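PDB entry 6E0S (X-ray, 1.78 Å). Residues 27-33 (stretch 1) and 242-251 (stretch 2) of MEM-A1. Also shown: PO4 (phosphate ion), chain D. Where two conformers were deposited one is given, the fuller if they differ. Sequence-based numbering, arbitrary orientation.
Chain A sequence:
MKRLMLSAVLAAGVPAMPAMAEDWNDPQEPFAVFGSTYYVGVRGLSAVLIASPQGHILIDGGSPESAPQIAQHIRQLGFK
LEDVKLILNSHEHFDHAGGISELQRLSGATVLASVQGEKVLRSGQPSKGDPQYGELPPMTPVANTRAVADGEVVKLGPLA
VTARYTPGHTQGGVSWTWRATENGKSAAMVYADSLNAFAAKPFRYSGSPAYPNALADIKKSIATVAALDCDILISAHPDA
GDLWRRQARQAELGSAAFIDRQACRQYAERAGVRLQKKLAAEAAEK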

# COMPACT_ATOMS: atom_id res chain seq x y z
N PRO A 27 7.23 -2.88 -17.33
CA PRO A 27 7.15 -1.43 -17.51
C PRO A 27 5.72 -0.90 -17.38
O PRO A 27 4.74 -1.56 -17.74
CB PRO A 27 7.68 -1.22 -18.93
CG PRO A 27 8.59 -2.38 -19.16
CD PRO A 27 7.94 -3.53 -18.45
N GLN A 28 5.63 0.32 -16.86
CA GLN A 28 4.37 1.04 -16.73
C GLN A 28 4.68 2.53 -16.73
O GLN A 28 5.37 3.02 -15.84
CB GLN A 28 3.64 0.64 -15.44
CG GLN A 28 2.40 1.47 -15.13
CD GLN A 28 1.33 1.30 -16.19
OE1 GLN A 28 1.00 0.16 -16.59
NE2 GLN A 28 0.80 2.42 -16.70
N GLU A 29 4.17 3.25 -17.70
CA GLU A 29 4.35 4.69 -17.70
C GLU A 29 3.60 5.34 -16.53
O GLU A 29 2.46 4.97 -16.24
CB GLU A 29 3.86 5.31 -19.00
CG GLU A 29 4.78 5.03 -20.20
CD GLU A 29 6.22 5.55 -19.99
OE1 GLU A 29 7.16 4.74 -19.90
OE2 GLU A 29 6.40 6.79 -19.90
N PRO A 30 4.21 6.32 -15.89
CA PRO A 30 3.54 7.01 -14.78
C PRO A 30 2.45 7.93 -15.29
O PRO A 30 2.40 8.30 -16.47
CB PRO A 30 4.68 7.80 -14.12
CG PRO A 30 5.71 8.00 -15.23
CD PRO A 30 5.62 6.73 -16.06
N PHE A 31 1.57 8.32 -14.38
CA PHE A 31 0.45 9.18 -14.78
C PHE A 31 -0.07 9.93 -13.57
O PHE A 31 -0.02 9.43 -12.44
CB PHE A 31 -0.70 8.39 -15.42
CG PHE A 31 -1.12 7.12 -14.67
CD1 PHE A 31 -0.47 5.91 -14.90
CD2 PHE A 31 -2.20 7.13 -13.78
CE1 PHE A 31 -0.87 4.75 -14.22
CE2 PHE A 31 -2.61 5.96 -13.11
CZ PHE A 31 -1.94 4.78 -13.34
N ALA A 32 -0.60 11.12 -13.83
CA ALA A 32 -1.39 11.82 -12.83
C ALA A 32 -2.69 11.09 -12.57
O ALA A 32 -3.34 10.61 -13.50
CB ALA A 32 -1.70 13.24 -13.31
N VAL A 33 -3.07 11.02 -11.29
CA VAL A 33 -4.32 10.35 -10.94
C VAL A 33 -5.35 11.45 -10.67
O VAL A 33 -6.39 11.52 -11.33
CB VAL A 33 -4.16 9.39 -9.75
CG1 VAL A 33 -5.46 8.75 -9.43
CG2 VAL A 33 -3.12 8.29 -10.12
N ASP A 242 -8.83 -2.92 -9.65
CA ASP A 242 -9.28 -2.57 -11.00
C ASP A 242 -8.68 -1.27 -11.50
O ASP A 242 -9.34 -0.52 -12.24
CB ASP A 242 -10.81 -2.46 -11.08
CG ASP A 242 -11.54 -3.79 -10.92
OD1 ASP A 242 -10.94 -4.88 -11.05
OD2 ASP A 242 -12.76 -3.73 -10.66
N LEU A 243 -7.45 -0.95 -11.08
CA LEU A 243 -6.85 0.31 -11.50
C LEU A 243 -6.72 0.41 -13.02
O LEU A 243 -6.97 1.47 -13.60
CB LEU A 243 -5.49 0.51 -10.85
CG LEU A 243 -4.87 1.87 -11.12
CD1 LEU A 243 -5.75 3.04 -10.61
CD2 LEU A 243 -3.47 1.89 -10.45
N TRP A 244 -6.34 -0.69 -13.68
CA TRP A 244 -6.10 -0.59 -15.12
C TRP A 244 -7.41 -0.49 -15.89
O TRP A 244 -7.47 0.20 -16.92
CB TRP A 244 -5.25 -1.77 -15.60
CG TRP A 244 -3.99 -1.89 -14.78
CD1 TRP A 244 -3.53 -3.00 -14.10
CD2 TRP A 244 -3.03 -0.84 -14.54
NE1 TRP A 244 -2.35 -2.69 -13.45
CE2 TRP A 244 -2.03 -1.38 -13.70
CE3 TRP A 244 -2.94 0.50 -14.94
CZ2 TRP A 244 -0.94 -0.61 -13.25
CZ3 TRP A 244 -1.86 1.26 -14.51
CH2 TRP A 244 -0.87 0.70 -13.67
N ARG A 245 -8.48 -1.11 -15.40
CA ARG A 245 -9.77 -0.92 -16.04
C ARG A 245 -10.19 0.55 -15.98
O ARG A 245 -10.68 1.11 -16.97
CB ARG A 245 -10.84 -1.81 -15.40
CG ARG A 245 -12.22 -1.52 -15.96
CD ARG A 245 -13.33 -2.36 -15.34
NE ARG A 245 -13.45 -2.22 -13.89
CZ ARG A 245 -13.92 -1.14 -13.25
NH1 ARG A 245 -14.33 -0.06 -13.92
NH2 ARG A 245 -13.99 -1.12 -11.93
N ARG A 246 -9.98 1.20 -14.84
CA ARG A 246 -10.36 2.61 -14.72
C ARG A 246 -9.42 3.51 -15.51
O ARG A 246 -9.86 4.44 -16.19
CB ARG A 246 -10.38 3.03 -13.25
CG ARG A 246 -11.51 2.41 -12.43
CD ARG A 246 -11.55 3.02 -11.01
NE ARG A 246 -10.75 2.21 -10.10
CZ ARG A 246 -9.76 2.66 -9.33
NH1 ARG A 246 -9.44 3.97 -9.32
NH2 ARG A 246 -9.09 1.79 -8.58
N GLN A 247 -8.10 3.26 -15.41
CA GLN A 247 -7.14 4.11 -16.11
C GLN A 247 -7.33 4.04 -17.60
O GLN A 247 -6.99 5.00 -18.32
CB GLN A 247 -5.71 3.69 -15.77
CG GLN A 247 -4.60 4.69 -16.21
CD GLN A 247 -4.08 4.45 -17.61
OE1 GLN A 247 -4.04 3.33 -18.11
NE2 GLN A 247 -3.71 5.54 -18.28
N ALA A 248 -7.85 2.92 -18.10
CA ALA A 248 -8.12 2.71 -19.51
C ALA A 248 -9.15 3.66 -20.06
O ALA A 248 -9.32 3.71 -21.28
CB ALA A 248 -8.58 1.26 -19.72
N ARG A 249 -9.86 4.39 -19.21
CA ARG A 249 -10.83 5.39 -19.62
C ARG A 249 -10.32 6.83 -19.46
O ARG A 249 -11.07 7.75 -19.82
CB ARG A 249 -12.15 5.21 -18.85
CG ARG A 249 -12.66 3.76 -18.79
CD ARG A 249 -14.11 3.65 -18.27
NE ARG A 249 -15.05 4.31 -19.17
CZ ARG A 249 -16.31 4.62 -18.86
NH1 ARG A 249 -16.79 4.35 -17.64
NH2 ARG A 249 -17.09 5.22 -19.76
N GLN A 250 -9.11 7.03 -18.91
CA GLN A 250 -8.56 8.37 -18.71
C GLN A 250 -8.54 9.15 -20.01
O GLN A 250 -8.81 10.36 -20.04
CB GLN A 250 -7.13 8.27 -18.11
CG GLN A 250 -6.47 9.57 -17.57
CD GLN A 250 -5.03 9.35 -17.01
OE1 GLN A 250 -4.43 8.30 -17.19
NE2 GLN A 250 -4.48 10.37 -16.35
N ALA A 251 -8.21 8.47 -21.11
CA ALA A 251 -8.16 9.14 -22.40
C ALA A 251 -9.48 9.82 -22.73
O ALA A 251 -9.50 10.96 -23.23
CB ALA A 251 -7.79 8.14 -23.50
P PO4 D . -7.51 -4.64 -14.06
O1 PO4 D . -8.56 -5.40 -13.28
O2 PO4 D . -7.51 -3.20 -13.65
O3 PO4 D . -6.16 -5.27 -13.78
O4 PO4 D . -7.83 -4.72 -15.55
O HOH W 1 -1.40 2.61 -18.80

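The contact between the two stretches is small, burying 284 Å² in total, and it is built mainly from side chains packed around F31. Strand 31-33 runs almost at right angles (94°) to helix 243-247, and their axes stay 12.0 Å apart, so side chains make most of the bridge.

Apolar packing centres on the buried F31 ring. F31 CE1 lies 3.6 Å from W244 CZ3, at the edge of the indole, while F31 CZ approaches L243 CD2 at 4.4 Å, the leucine methyl sitting near the plane of the phenyl ring. One face of the F31 ring is covered by the aliphatic part of Q247: Q247 CG stands 4.0 Å from the ring centroid and only 15° off the ring normal, a CH-pi arrangement.

A polar group packs on the indole. The CA-to-CB bond of W244 points sideways, yet the far end of its indole comes nearer and enters the contact. There W244 CH2 meets Q28 CD at 3.4 Å, with the Q28 amide oxygen over one face of the indole.

Direct polar contact is sparse. Q250 NE2 comes within 3.1 Å of the backbone oxygen A32 O. Q250 is also bonded within its own stretch, where Q247 NE2 donates to Q250 OE1 (3.1 Å); these two glutamines also bracket a type I turn, closed by Q250 N to Q247 O at 3.0 Å. In the other stretch, Q28 NE2 donates to E29 O at 3.1 Å.

A single water links the stretches, accepting from Q28 NE2 (3.0 Å from the water O) and donating to Q247 OE1 (2.8 Å from the same O). The Q247 side chain thus uses both ends of its amide while its CG packs on F31.

At the start of the helix, phosphate O2 accepts from R245 N (2.9 Å) and, weakly, from W244 N (2.8 Å).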